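Glycosyl hydrolase family 10 (Bacteroides intestinalis DSM 17393, PDB 4QPW) binds xylo-oligosaccharides such as xylohexaose, this chain being a carbohydrate-binding module of a larger glycoside hydrolase that probably cleaves xylan. Local coordinates at residues V4-D9 and H57-L62; S49-I54 and S125-G130; K68-K73 and F110-V115; G89-R94 and G118-T123. One frame throughout, in Å; residues are numbered along the deposited sequence.

Contact 1 of 4, residues V4-D9 and H57-L62; sequences VDYEID and HTADNL
Tyr6 reaches across from strand 3-9 to lay its ring against Ala59, Asp60 and Leu62. From CB, which points toward the loop, CG stands anti to the backbone N (chi1 173°). Leu62 CD2 sits over the centre of one face, 3.7 Å from the ring centroid in a CH-pi contact. Of the ring atoms farther out, CE1 meets Ala59 CB at 3.6 Å and CE2 meets the carbonyl O of Asp60 at 3.0 Å. At the tip, Tyr6 OH accepts a nearly straight hydrogen bond from Asp60 N (3.2 Å, 173°). A water lying in the ring plane bonds to Tyr6 OH at 2.7 Å and donates to Asn61 OD1 at 2.9 Å. A phenylalanine here would probably keep the Leu62 contact but leave Asp60 N without this acceptor and the water without its link to the strand. Two residues on, Ile8 CG2 packs on Thr58 O at 3.4 Å, an oxygen also held by Tyr10 OH. Tyrosine suits the site, being greasy along its face and polar at its end. Asp5 and Tyr6 both face Ile139, forming a classic beta bulge where strand 3-9 pairs with strand 130-141, in one sheet of an antiparallel beta-sandwich.

Contact 2 of 4, residues S49-I54 and S125-G130; sequences SQNHFI and SGLFVG. With XYP (beta-D-xylopyranose), chain B.
Asn51 grips the turn at Gly126 and Leu127 with both of its carbonyl groups. Its backbone O takes the N-H of Gly126 at 2.8 Å, in the carbonyl plane on a lone pair, while its side-chain OD1 accepts from Leu127 N at 3.0 Å along an almost straight path (172°). CG stands anti to the backbone N (chi1 -154°), a placing that lets the short amide turn to the loop; ND2 makes a weak bond to Gln124 O. A third bond, Ser125 N to Ile54 O at 3.0 Å, arrives nearly along the C=O axis. Ser125 to Phe128 form a type I turn, and glycine suits its second position because a CB would collide with the O atoms of Gln50 and Asn51. Ile54 fills in behind, its CB 3.7 Å from Gly126 CA. Leu127 lies outside, with CG 3.8 Å from Asn51 CB. On the far side of the 3-10 segment 51-53, the His52 ring has xylose B over one face and Phe53 CD1 over the other. The two loops meet where strand 54-57 begins and strand 120-124, its neighbour in one sheet, ends; Ser125 OG bonds to Tyr56, and Phe128 O and Gly130 N to Thr44 OG1.

Contact 3 of 4, residues K68-K73 and F110-V115; sequences KEYKLK and FSFKAV
Tyr70 and Phe112 face each other as a hydrogen-bonded antiparallel pair, Tyr70 N to Phe112 O and Phe112 N to Tyr70 O both 2.9 Å. Leu72 and Phe110 repeat the pattern, and Ala114 N to Lys68 O continues it just past the strand. Phe112 CG lies between the backbone N and carbonyl carbon, the crowded position (chi1 67°), and its ring leans over the partner strand, bringing CZ to 3.8 Å from Tyr70 CB. The Tyr70 and Phe112 rings meet obliquely, their planes 33° apart. Ala114 CB meets the edge of the Tyr70 ring at CE2, 4.0 Å away, the small methyl fitting beside it. The strands run at 147° to each other in an antiparallel sheet of a beta-sandwich; alternation sends Tyr70, Leu72, Phe110 and Phe112 to the inner face, and Glu69, Lys71, Ser111 and Lys113 to the outer. There the bent Glu69 side chain lays OE2 3.1 Å from Lys113 CB, while Lys113 NZ stays 5.4 Å from Glu69 OE2, too far for a salt bridge although the opposite charges probably attract. Lys71 NZ instead makes salt bridges to Asp2 and Glu109. Inside, Leu72 and Phe112 pack on Val88 of the other sheet, and Phe110 meets Phe86 edge-to-face. Tyr70 OH is hydrogen-bonded to Glu65 N.

Contact 4 of 4, residues G89-R94 and G118-T123; sequences GPWSGR and GGHVMT. With XYP (beta-D-xylopyranose), chain C; XYP (beta-D-xylopyranose), chain D.
His120 CG sits between the backbone N and the carbonyl carbon (chi1 49°) and Trp91 CG anti to its carbonyl carbon, positions that bring the two rings near each other. The imidazole presents an edge to the indole face, CE1 being 3.6 Å from Trp91 CE2 in an edge-to-face pair with planes 57° apart. Arg94 NH2 donates to His120 NE2 at 2.9 Å, lying near the imidazole plane, which helps fix the ring's rotation and suggests an unprotonated NE2. Gly89 O lies over the centre of one imidazole face. Met122 CB rests 3.6 Å above the Arg94 guanidinium plane, and the doubly bent chain brings CE to 3.5 Å from Trp91 CZ3. The opposite indole face receives xylose C, whose C4 is 3.7 Å above the plane: the aromatic platform familiar from carbohydrate-binding modules. An alanine in place of Trp91 would probably leave xylose C without its flat support and the edge of His120 without a cover. Gly89 and His120 form a hydrogen-bonded antiparallel pair, with Gly89 N to His120 O at 3.0 Å. At Gly119 a CB would collide with Gly89 C and Pro90 N, hence glycine. His120 also stacks on His57, and Trp91 meets Trp18, another pocket residue, edge-to-face.

Overall arrangement
Contacts 1, 3 and 4 cluster, their centres 12 to 13 Å apart, whereas contact 2 lies 19 Å from contact 4 and 23 to 25 Å from the other two. Contact 1 joins contact 4 through a probable hydrogen bond from Val121 N to Ala59 O (3.0 Å); contacts 3 and 4 meet inside the sandwich, where Leu72 CD1 lies 4.0 Å from Val121 CG2. Contact 4 lies on the sugar-binding sheet and contact 2 in the loops at the end of its strands 54-57 and 120-124: Trp91 and Met122 serve one part of the bound xylohexaose and His52 another, with Trp18, Glu20, Gln55 and Gln124 completing the pocket. Contact 3 belongs to the other sheet, about 13 Å from contact 2 at the nearest atoms.

Contact 1 of 4, residues V4-D9 and H57-L62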
loop_
_atom_site.group_PDB
_atom_site.type_symbol
_atom_site.label_atom_id
_atom_site.label_comp_id
_atom_site.label_asym_id
_atom_site.label_seq_id
_atom_site.Cartn_x
_atom_site.Cartn_y
_atom_site.Cartn_z
ATOM N N VAL A 4 9.040 -5.285 15.158
ATOM C CA VAL A 4 7.811 -5.238 14.356
ATOM C C VAL A 4 6.594 -4.922 15.256
ATOM O O VAL A 4 6.270 -5.735 16.176
ATOM C CB VAL A 4 7.586 -6.520 13.613
ATOM C CG1 VAL A 4 6.287 -6.513 12.820
ATOM C CG2 VAL A 4 8.790 -6.725 12.649
ATOM N N ASP A 5 6.014 -3.792 15.070
ATOM C CA ASP A 5 4.769 -3.430 15.767
ATOM C C ASP A 5 3.575 -4.116 15.140
ATOM O O ASP A 5 2.615 -4.518 15.881
ATOM C CB ASP A 5 4.562 -1.899 15.700
ATOM C CG ASP A 5 5.575 -1.160 16.411
ATOM O OD1 ASP A 5 5.431 -1.138 17.684
ATOM O OD2 ASP A 5 6.496 -0.621 15.869
ATOM N N TYR A 6 3.544 -4.257 13.826
ATOM C CA TYR A 6 2.373 -4.717 13.046
ATOM C C TYR A 6 2.852 -5.358 11.787
ATOM O O TYR A 6 3.789 -4.798 11.109
ATOM C CB TYR A 6 1.484 -3.534 12.722
ATOM C CG TYR A 6 0.321 -3.763 11.803
ATOM C CD1 TYR A 6 0.487 -3.849 10.467
ATOM C CD2 TYR A 6 -0.997 -3.880 12.283
ATOM C CE1 TYR A 6 -0.579 -4.125 9.599
ATOM C CE2 TYR A 6 -2.080 -4.060 11.418
ATOM C CZ TYR A 6 -1.859 -4.197 10.091
ATOM O OH TYR A 6 -2.884 -4.385 9.183
ATOM N N GLU A 7 2.248 -6.420 11.362
ATOM C CA GLU A 7 2.504 -6.983 10.021
ATOM C C GLU A 7 1.204 -7.502 9.454
ATOM O O GLU A 7 0.401 -8.194 10.152
ATOM C CB GLU A 7 3.475 -8.123 10.095
ATOM C CG GLU A 7 3.662 -9.035 8.908
ATOM C CD GLU A 7 4.368 -10.274 9.387
ATOM O OE1 GLU A 7 5.561 -10.208 9.358
ATOM O OE2 GLU A 7 3.758 -11.221 9.856
ATOM N N ILE A 8 1.027 -7.370 8.174
ATOM C CA ILE A 8 -0.019 -8.178 7.338
ATOM C C ILE A 8 0.851 -8.790 6.253
ATOM O O ILE A 8 1.620 -8.086 5.513
ATOM C CB ILE A 8 -1.121 -7.299 6.826
ATOM C CG1 ILE A 8 -2.253 -8.090 6.160
ATOM C CG2 ILE A 8 -0.752 -6.090 5.990
ATOM C CD1 ILE A 8 -3.105 -8.845 7.164
ATOM N N ASP A 9 0.822 -10.111 6.107
ATOM C CA ASP A 9 1.630 -10.854 5.198
ATOM C C ASP A 9 0.724 -11.557 4.185
ATOM O O ASP A 9 0.072 -12.590 4.482
ATOM C CB ASP A 9 2.535 -11.826 5.943
ATOM C CG ASP A 9 3.345 -12.670 5.038
ATOM O OD1 ASP A 9 3.453 -12.429 3.822
ATOM O OD2 ASP A 9 3.993 -13.667 5.541
ATOM N N HIS A 57 -6.654 0.467 1.020
ATOM C CA HIS A 57 -5.825 0.262 2.231
ATOM C C HIS A 57 -5.053 -1.001 2.038
ATOM O O HIS A 57 -5.579 -2.069 1.642
ATOM C CB HIS A 57 -6.699 0.102 3.469
ATOM C CG HIS A 57 -7.450 1.346 3.856
ATOM N ND1 HIS A 57 -8.311 1.324 4.943
ATOM C CD2 HIS A 57 -7.475 2.602 3.323
ATOM C CE1 HIS A 57 -8.859 2.530 5.047
ATOM N NE2 HIS A 57 -8.394 3.313 4.092
ATOM N N THR A 58 -3.759 -0.961 2.355
ATOM C CA THR A 58 -2.905 -2.168 2.347
ATOM C C THR A 58 -2.602 -2.674 3.725
ATOM O O THR A 58 -2.037 -3.802 3.876
ATOM C CB THR A 58 -1.623 -1.891 1.544
ATOM O OG1 THR A 58 -0.947 -0.769 2.096
ATOM C CG2 THR A 58 -1.878 -1.690 0.100
ATOM N N ALA A 59 -3.011 -1.953 4.754
ATOM C CA ALA A 59 -2.917 -2.306 6.175
ATOM C C ALA A 59 -3.903 -1.371 6.897
ATOM O O ALA A 59 -4.269 -0.315 6.366
ATOM C CB ALA A 59 -1.504 -2.104 6.727
ATOM N N ASP A 60 -4.294 -1.753 8.104
ATOM C CA ASP A 60 -5.320 -0.991 8.854
ATOM C C ASP A 60 -5.153 -1.301 10.311
ATOM O O ASP A 60 -4.317 -2.138 10.715
ATOM C CB ASP A 60 -6.716 -1.493 8.328
ATOM C CG ASP A 60 -7.883 -0.636 8.687
ATOM O OD1 ASP A 60 -7.728 0.400 9.264
ATOM O OD2 ASP A 60 -9.015 -1.196 8.394
ATOM N N ASN A 61 -5.902 -0.594 11.166
ATOM C CA ASN A 61 -5.888 -0.890 12.602
ATOM C C ASN A 61 -4.474 -0.722 13.166
ATOM O O ASN A 61 -4.038 -1.513 14.026
ATOM C CB ASN A 61 -6.412 -2.332 12.893
ATOM C CG ASN A 61 -7.610 -2.741 12.026
ATOM O OD1 ASN A 61 -7.468 -3.360 11.044
ATOM N ND2 ASN A 61 -8.795 -2.236 12.434
ATOM N N LEU A 62 -3.760 0.294 12.734
ATOM C CA LEU A 62 -2.339 0.386 13.079
ATOM C C LEU A 62 -2.108 0.743 14.516
ATOM O O LEU A 62 -2.819 1.651 15.050
ATOM C CB LEU A 62 -1.650 1.351 12.141
ATOM C CG LEU A 62 -1.673 1.040 10.656
ATOM C CD1 LEU A 62 -1.005 2.168 9.883
ATOM C CD2 LEU A 62 -1.061 -0.315 10.343
HETATM O O HOH W 1 -5.302 -5.054 10.209
#

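Contact 2 of 4, residues S49-I54 and S125-G130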
loop_
_atom_site.group_PDB
_atom_site.type_symbol
_atom_site.label_atom_id
_atom_site.label_comp_id
_atom_site.label_asym_id
_atom_site.label_seq_id
_atom_site.Cartn_x
_atom_site.Cartn_y
_atom_site.Cartn_z
ATOM N N SER A 49 -7.927 9.131 -14.549
ATOM C CA SER A 49 -7.567 10.561 -14.736
ATOM C C SER A 49 -6.920 11.157 -13.555
ATOM O O SER A 49 -6.294 12.250 -13.647
ATOM C CB SER A 49 -8.868 11.364 -15.133
ATOM O OG SER A 49 -9.825 11.226 -14.178
ATOM N N GLN A 50 -7.107 10.569 -12.350
ATOM C CA GLN A 50 -6.473 11.024 -11.120
ATOM C C GLN A 50 -5.852 9.811 -10.408
ATOM O O GLN A 50 -6.450 8.742 -10.344
ATOM C CB GLN A 50 -7.449 11.735 -10.180
ATOM C CG GLN A 50 -8.302 12.841 -10.877
ATOM C CD GLN A 50 -8.693 13.999 -9.980
ATOM O OE1 GLN A 50 -7.929 14.435 -9.091
ATOM N NE2 GLN A 50 -9.943 14.484 -10.164
ATOM N N ASN A 51 -4.761 10.055 -9.712
ATOM C CA ASN A 51 -4.136 8.923 -8.973
ATOM C C ASN A 51 -5.040 8.409 -7.876
ATOM O O ASN A 51 -5.001 7.167 -7.652
ATOM C CB ASN A 51 -2.762 9.327 -8.517
ATOM C CG ASN A 51 -1.826 8.114 -8.331
ATOM O OD1 ASN A 51 -1.536 7.289 -9.185
ATOM N ND2 ASN A 51 -1.383 7.998 -7.064
ATOM N N HIS A 52 -5.816 9.190 -7.192
ATOM C CA HIS A 52 -6.642 8.648 -6.128
ATOM C C HIS A 52 -7.839 7.905 -6.627
ATOM O O HIS A 52 -8.535 7.335 -5.780
ATOM C CB HIS A 52 -7.069 9.727 -5.149
ATOM C CG HIS A 52 -8.136 10.693 -5.638
ATOM N ND1 HIS A 52 -9.488 10.578 -5.399
ATOM C CD2 HIS A 52 -7.966 11.781 -6.393
ATOM C CE1 HIS A 52 -10.128 11.604 -6.011
ATOM N NE2 HIS A 52 -9.210 12.343 -6.577
ATOM N N PHE A 53 -8.093 7.884 -7.943
ATOM C CA PHE A 53 -9.218 7.120 -8.408
ATOM C C PHE A 53 -9.029 5.628 -8.334
ATOM O O PHE A 53 -9.962 4.870 -8.555
ATOM C CB PHE A 53 -9.464 7.517 -9.890
ATOM C CG PHE A 53 -10.295 8.780 -10.068
ATOM C CD1 PHE A 53 -10.524 9.635 -9.140
ATOM C CD2 PHE A 53 -10.862 9.009 -11.344
ATOM C CE1 PHE A 53 -11.332 10.826 -9.367
ATOM C CE2 PHE A 53 -11.616 10.201 -11.579
ATOM C CZ PHE A 53 -11.868 11.058 -10.638
ATOM N N ILE A 54 -7.787 5.119 -8.027
ATOM C CA ILE A 54 -7.599 3.707 -7.637
ATOM C C ILE A 54 -6.896 3.759 -6.287
ATOM O O ILE A 54 -5.677 4.089 -6.244
ATOM C CB ILE A 54 -6.869 2.925 -8.637
ATOM C CG1 ILE A 54 -7.566 2.974 -10.022
ATOM C CG2 ILE A 54 -6.741 1.478 -8.158
ATOM C CD1 ILE A 54 -6.829 2.261 -11.109
ATOM N N SER A 125 -2.707 4.404 -6.804
ATOM C CA SER A 125 -1.964 4.066 -8.006
ATOM C C SER A 125 -2.808 4.275 -9.287
ATOM O O SER A 125 -2.523 3.606 -10.239
ATOM C CB SER A 125 -1.416 2.676 -7.863
ATOM O OG SER A 125 -2.435 1.720 -7.676
ATOM N N GLY A 126 -3.764 5.178 -9.235
ATOM C CA GLY A 126 -4.643 5.333 -10.422
ATOM C C GLY A 126 -3.925 5.655 -11.731
ATOM O O GLY A 126 -4.484 5.296 -12.809
ATOM N N LEU A 127 -2.787 6.300 -11.681
ATOM C CA LEU A 127 -2.104 6.639 -12.944
ATOM C C LEU A 127 -1.323 5.535 -13.499
ATOM O O LEU A 127 -0.763 5.614 -14.643
ATOM C CB LEU A 127 -1.180 7.835 -12.707
ATOM C CG LEU A 127 -1.870 9.071 -12.231
ATOM C CD1 LEU A 127 -0.886 10.235 -11.881
ATOM C CD2 LEU A 127 -2.903 9.579 -13.238
ATOM N N PHE A 128 -1.094 4.389 -12.791
ATOM C CA PHE A 128 -0.301 3.287 -13.246
ATOM C C PHE A 128 -1.049 2.308 -14.029
ATOM O O PHE A 128 -2.114 1.829 -13.578
ATOM C CB PHE A 128 0.409 2.569 -12.041
ATOM C CG PHE A 128 1.294 1.443 -12.471
ATOM C CD1 PHE A 128 2.547 1.689 -13.036
ATOM C CD2 PHE A 128 0.913 0.158 -12.419
ATOM C CE1 PHE A 128 3.353 0.632 -13.435
ATOM C CE2 PHE A 128 1.733 -0.871 -12.765
ATOM C CZ PHE A 128 2.927 -0.671 -13.348
ATOM N N VAL A 129 -0.556 1.939 -15.223
ATOM C CA VAL A 129 -1.053 0.923 -16.068
ATOM C C VAL A 129 -0.259 -0.343 -16.008
ATOM O O VAL A 129 0.924 -0.307 -16.369
ATOM C CB VAL A 129 -1.234 1.390 -17.563
ATOM C CG1 VAL A 129 -1.820 0.292 -18.382
ATOM C CG2 VAL A 129 -2.050 2.630 -17.587
ATOM N N GLY A 130 -0.797 -1.439 -15.564
ATOM C CA GLY A 130 -0.132 -2.703 -15.466
ATOM C C GLY A 130 -0.539 -3.444 -14.197
ATOM O O GLY A 130 -1.668 -3.311 -13.725
HETATM C C1 XYP B . -10.323 10.878 -1.069
HETATM C C2 XYP B . -8.919 10.501 -1.451
HETATM C C3 XYP B . -8.006 11.716 -1.501
HETATM C C4 XYP B . -8.654 12.772 -2.434
HETATM C C5 XYP B . -10.065 12.984 -2.030
HETATM O O2 XYP B . -8.379 9.593 -0.489
HETATM O O3 XYP B . -6.693 11.308 -1.984
HETATM O O4 XYP B . -7.848 13.954 -2.335
HETATM O O5 XYP B . -10.833 11.801 -2.106
#

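Contact 3 of 4, residues K68-K73 and F110-V115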
loop_
_atom_site.group_PDB
_atom_site.type_symbol
_atom_site.label_atom_id
_atom_site.label_comp_id
_atom_site.label_asym_id
_atom_site.label_seq_id
_atom_site.Cartn_x
_atom_site.Cartn_y
_atom_site.Cartn_z
ATOM N N LYS A 68 5.480 9.548 17.757
ATOM C CA LYS A 68 6.523 8.510 17.785
ATOM C C LYS A 68 7.052 8.206 16.425
ATOM O O LYS A 68 6.380 8.416 15.408
ATOM C CB LYS A 68 5.992 7.303 18.488
ATOM C CG LYS A 68 5.639 7.563 19.945
ATOM C CD LYS A 68 5.413 6.298 20.724
ATOM C CE LYS A 68 5.095 6.576 22.200
ATOM N NZ LYS A 68 4.035 7.633 22.470
ATOM N N GLU A 69 8.291 7.734 16.366
ATOM C CA GLU A 69 8.973 7.395 15.117
ATOM C C GLU A 69 8.848 5.898 14.771
ATOM O O GLU A 69 9.091 5.027 15.611
ATOM C CB GLU A 69 10.455 7.707 15.296
ATOM C CG GLU A 69 10.889 9.164 15.520
ATOM C CD GLU A 69 10.552 10.102 14.386
ATOM O OE1 GLU A 69 10.848 9.716 13.201
ATOM O OE2 GLU A 69 10.016 11.235 14.686
ATOM N N TYR A 70 8.548 5.673 13.492
ATOM C CA TYR A 70 8.361 4.304 12.952
ATOM C C TYR A 70 8.923 4.232 11.609
ATOM O O TYR A 70 9.293 5.224 10.972
ATOM C CB TYR A 70 6.821 3.974 12.864
ATOM C CG TYR A 70 6.075 4.105 14.156
ATOM C CD1 TYR A 70 5.978 3.082 15.051
ATOM C CD2 TYR A 70 5.405 5.328 14.497
ATOM C CE1 TYR A 70 5.268 3.173 16.219
ATOM C CE2 TYR A 70 4.740 5.436 15.651
ATOM C CZ TYR A 70 4.652 4.375 16.524
ATOM O OH TYR A 70 3.914 4.529 17.685
ATOM N N LYS A 71 8.980 2.987 11.055
ATOM C CA LYS A 71 9.118 2.773 9.629
ATOM C C LYS A 71 7.910 2.054 9.074
ATOM O O LYS A 71 7.349 1.154 9.752
ATOM C CB LYS A 71 10.316 1.856 9.282
ATOM C CG LYS A 71 11.654 2.455 9.630
ATOM C CD LYS A 71 12.779 1.467 9.330
ATOM C CE LYS A 71 14.147 2.008 9.758
ATOM N NZ LYS A 71 15.254 1.031 9.407
ATOM N N LEU A 72 7.487 2.422 7.900
ATOM C CA LEU A 72 6.635 1.598 7.065
ATOM C C LEU A 72 7.549 0.738 6.164
ATOM O O LEU A 72 8.470 1.320 5.510
ATOM C CB LEU A 72 5.768 2.487 6.174
ATOM C CG LEU A 72 5.015 1.845 5.050
ATOM C CD1 LEU A 72 3.921 0.906 5.533
ATOM C CD2 LEU A 72 4.436 2.912 4.088
ATOM N N LYS A 73 7.348 -0.541 6.120
ATOM C CA LYS A 73 8.054 -1.452 5.202
ATOM C C LYS A 73 7.066 -2.082 4.306
ATOM O O LYS A 73 6.014 -2.612 4.780
ATOM C CB LYS A 73 8.871 -2.499 5.911
ATOM C CG LYS A 73 9.919 -1.941 6.834
ATOM C CD LYS A 73 10.868 -2.986 7.414
ATOM C CE LYS A 73 11.968 -2.332 8.264
ATOM N NZ LYS A 73 12.948 -3.307 8.752
ATOM N N PHE A 110 10.095 3.510 4.647
ATOM C CA PHE A 110 9.770 4.983 4.841
ATOM C C PHE A 110 9.774 5.241 6.288
ATOM O O PHE A 110 8.919 4.747 7.035
ATOM C CB PHE A 110 8.379 5.187 4.223
ATOM C CG PHE A 110 7.653 6.506 4.572
ATOM C CD1 PHE A 110 8.039 7.703 3.978
ATOM C CD2 PHE A 110 6.551 6.512 5.414
ATOM C CE1 PHE A 110 7.361 8.912 4.309
ATOM C CE2 PHE A 110 5.863 7.696 5.677
ATOM C CZ PHE A 110 6.277 8.820 5.105
ATOM N N SER A 111 10.721 6.049 6.763
ATOM C CA SER A 111 10.739 6.490 8.107
ATOM C C SER A 111 9.845 7.697 8.361
ATOM O O SER A 111 9.831 8.608 7.497
ATOM C CB SER A 111 12.190 6.882 8.514
ATOM O OG SER A 111 13.027 5.727 8.574
ATOM N N PHE A 112 9.104 7.714 9.414
ATOM C CA PHE A 112 8.188 8.838 9.663
ATOM C C PHE A 112 7.954 8.965 11.091
ATOM O O PHE A 112 7.975 8.045 11.895
ATOM C CB PHE A 112 6.861 8.695 8.904
ATOM C CG PHE A 112 5.981 7.545 9.351
ATOM C CD1 PHE A 112 6.273 6.166 9.003
ATOM C CD2 PHE A 112 4.903 7.766 10.195
ATOM C CE1 PHE A 112 5.505 5.184 9.483
ATOM C CE2 PHE A 112 4.152 6.736 10.652
ATOM C CZ PHE A 112 4.467 5.420 10.301
ATOM N N LYS A 113 7.543 10.232 11.491
ATOM C CA LYS A 113 6.927 10.519 12.758
ATOM C C LYS A 113 5.387 10.392 12.626
ATOM O O LYS A 113 4.844 11.070 11.717
ATOM C CB LYS A 113 7.375 11.886 13.249
ATOM C CG LYS A 113 6.948 12.159 14.631
ATOM C CD LYS A 113 7.711 13.402 15.144
ATOM C CE LYS A 113 6.800 14.610 15.268
ATOM N NZ LYS A 113 7.454 15.827 15.855
ATOM N N ALA A 114 4.701 9.636 13.417
ATOM C CA ALA A 114 3.277 9.522 13.262
ATOM C C ALA A 114 2.605 10.908 13.469
ATOM O O ALA A 114 2.994 11.631 14.427
ATOM C CB ALA A 114 2.703 8.545 14.199
ATOM N N VAL A 115 1.678 11.223 12.628
ATOM C CA VAL A 115 0.982 12.546 12.705
ATOM C C VAL A 115 -0.256 12.454 13.495
ATOM O O VAL A 115 -0.889 13.558 13.767
ATOM C CB VAL A 115 0.729 13.090 11.316
ATOM C CG1 VAL A 115 1.985 13.243 10.537
ATOM C CG2 VAL A 115 -0.346 12.374 10.561
#

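Contact 4 of 4, residues G89-R94 and G118-T123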
loop_
_atom_site.group_PDB
_atom_site.type_symbol
_atom_site.label_atom_id
_atom_site.label_comp_id
_atom_site.label_asym_id
_atom_site.label_seq_id
_atom_site.Cartn_x
_atom_site.Cartn_y
_atom_site.Cartn_z
ATOM N N GLY A 89 -1.754 6.806 8.386
ATOM C CA GLY A 89 -2.549 7.567 9.365
ATOM C C GLY A 89 -4.016 7.374 9.115
ATOM O O GLY A 89 -4.447 6.692 8.213
ATOM N N PRO A 90 -4.841 8.005 9.989
ATOM C CA PRO A 90 -6.262 7.968 9.880
ATOM C C PRO A 90 -6.764 8.875 8.718
ATOM O O PRO A 90 -6.036 9.554 8.095
ATOM C CB PRO A 90 -6.724 8.426 11.268
ATOM C CG PRO A 90 -5.653 9.438 11.645
ATOM C CD PRO A 90 -4.370 8.842 11.120
ATOM N N TRP A 91 -8.099 8.818 8.548
ATOM C CA TRP A 91 -8.714 9.602 7.486
ATOM C C TRP A 91 -8.464 11.154 7.646
ATOM O O TRP A 91 -8.374 11.834 6.653
ATOM C CB TRP A 91 -10.245 9.363 7.450
ATOM C CG TRP A 91 -10.618 7.968 7.052
ATOM C CD1 TRP A 91 -11.109 6.998 7.829
ATOM C CD2 TRP A 91 -10.566 7.452 5.733
ATOM N NE1 TRP A 91 -11.288 5.853 7.056
ATOM C CE2 TRP A 91 -10.988 6.106 5.795
ATOM C CE3 TRP A 91 -10.221 7.979 4.534
ATOM C CZ2 TRP A 91 -11.111 5.277 4.648
ATOM C CZ3 TRP A 91 -10.248 7.089 3.412
ATOM C CH2 TRP A 91 -10.705 5.760 3.543
ATOM N N SER A 92 -8.236 11.586 8.857
ATOM C CA SER A 92 -8.004 13.042 9.044
ATOM C C SER A 92 -6.722 13.517 8.550
ATOM O O SER A 92 -6.573 14.759 8.266
ATOM C CB SER A 92 -8.144 13.347 10.543
ATOM O OG SER A 92 -7.215 12.795 11.342
ATOM N N GLY A 93 -5.655 12.705 8.487
ATOM C CA GLY A 93 -4.375 13.207 8.153
ATOM C C GLY A 93 -3.306 12.099 8.293
ATOM O O GLY A 93 -3.393 11.309 9.231
ATOM N N ARG A 94 -2.326 12.154 7.451
ATOM C CA ARG A 94 -1.301 11.023 7.349
ATOM C C ARG A 94 0.058 11.533 7.142
ATOM O O ARG A 94 0.276 12.638 6.568
ATOM C CB ARG A 94 -1.748 10.047 6.221
ATOM C CG ARG A 94 -3.180 9.621 6.264
ATOM C CD ARG A 94 -3.425 8.384 5.403
ATOM N NE ARG A 94 -4.836 7.992 5.288
ATOM C CZ ARG A 94 -5.706 8.584 4.435
ATOM N NH1 ARG A 94 -5.304 9.520 3.625
ATOM N NH2 ARG A 94 -6.941 8.209 4.439
ATOM N N GLY A 118 -3.145 5.830 15.356
ATOM C CA GLY A 118 -3.829 4.826 14.617
ATOM C C GLY A 118 -3.922 5.019 13.136
ATOM O O GLY A 118 -3.044 5.617 12.539
ATOM N N GLY A 119 -4.931 4.482 12.531
ATOM C CA GLY A 119 -5.154 4.643 11.105
ATOM C C GLY A 119 -4.717 3.453 10.253
ATOM O O GLY A 119 -4.769 2.295 10.701
ATOM N N HIS A 120 -4.443 3.767 9.010
ATOM C CA HIS A 120 -4.254 2.743 7.970
ATOM C C HIS A 120 -3.183 3.183 7.012
ATOM O O HIS A 120 -2.627 4.286 7.098
ATOM C CB HIS A 120 -5.609 2.505 7.280
ATOM C CG HIS A 120 -6.275 3.821 6.879
ATOM N ND1 HIS A 120 -7.336 4.358 7.575
ATOM C CD2 HIS A 120 -6.027 4.668 5.868
ATOM C CE1 HIS A 120 -7.693 5.493 6.966
ATOM N NE2 HIS A 120 -6.957 5.713 5.931
ATOM N N VAL A 121 -2.804 2.270 6.081
ATOM C CA VAL A 121 -1.872 2.622 5.004
ATOM C C VAL A 121 -2.692 2.864 3.759
ATOM O O VAL A 121 -3.090 1.904 3.035
ATOM C CB VAL A 121 -0.769 1.578 4.791
ATOM C CG1 VAL A 121 0.157 2.016 3.675
ATOM C CG2 VAL A 121 -0.005 1.366 6.074
ATOM N N MET A 122 -3.038 4.110 3.494
ATOM C CA MET A 122 -3.757 4.483 2.265
ATOM C C MET A 122 -2.774 4.385 1.129
ATOM O O MET A 122 -1.675 4.957 1.184
ATOM C CB MET A 122 -4.214 5.944 2.386
ATOM C CG MET A 122 -4.783 6.483 1.102
ATOM S SD MET A 122 -6.158 5.587 0.392
ATOM C CE MET A 122 -7.482 6.261 1.457
ATOM N N THR A 123 -3.140 3.706 0.027
ATOM C CA THR A 123 -2.230 3.434 -1.087
ATOM C C THR A 123 -2.983 3.811 -2.357
ATOM O O THR A 123 -4.178 3.497 -2.515
ATOM C CB THR A 123 -1.867 1.954 -1.073
ATOM O OG1 THR A 123 -1.473 1.584 0.301
ATOM C CG2 THR A 123 -0.710 1.663 -1.930
HETATM O O1 XYP C . -14.990 5.848 7.675
HETATM C C1 XYP C . -15.195 6.531 6.467
HETATM C C2 XYP C . -14.601 7.941 6.528
HETATM C C3 XYP C . -14.846 8.569 5.177
HETATM C C4 XYP C . -14.153 7.689 4.142
HETATM C C5 XYP C . -14.833 6.366 4.098
HETATM O O2 XYP C . -15.134 8.850 7.535
HETATM O O3 XYP C . -14.225 9.837 5.080
HETATM O O4 XYP C . -14.572 8.170 2.751
HETATM O O5 XYP C . -14.574 5.756 5.445
HETATM C C1 XYP D . -13.505 8.297 1.815
HETATM C C2 XYP D . -14.227 8.334 0.442
HETATM C C3 XYP D . -13.141 8.587 -0.578
HETATM C C4 XYP D . -12.237 9.715 -0.228
HETATM C C5 XYP D . -11.662 9.541 1.165
HETATM O O2 XYP D . -14.954 7.148 0.157
HETATM O O3 XYP D . -13.715 8.815 -1.903
HETATM O O4 XYP D . -11.124 9.741 -1.150
HETATM O O5 XYP D . -12.746 9.412 2.113
#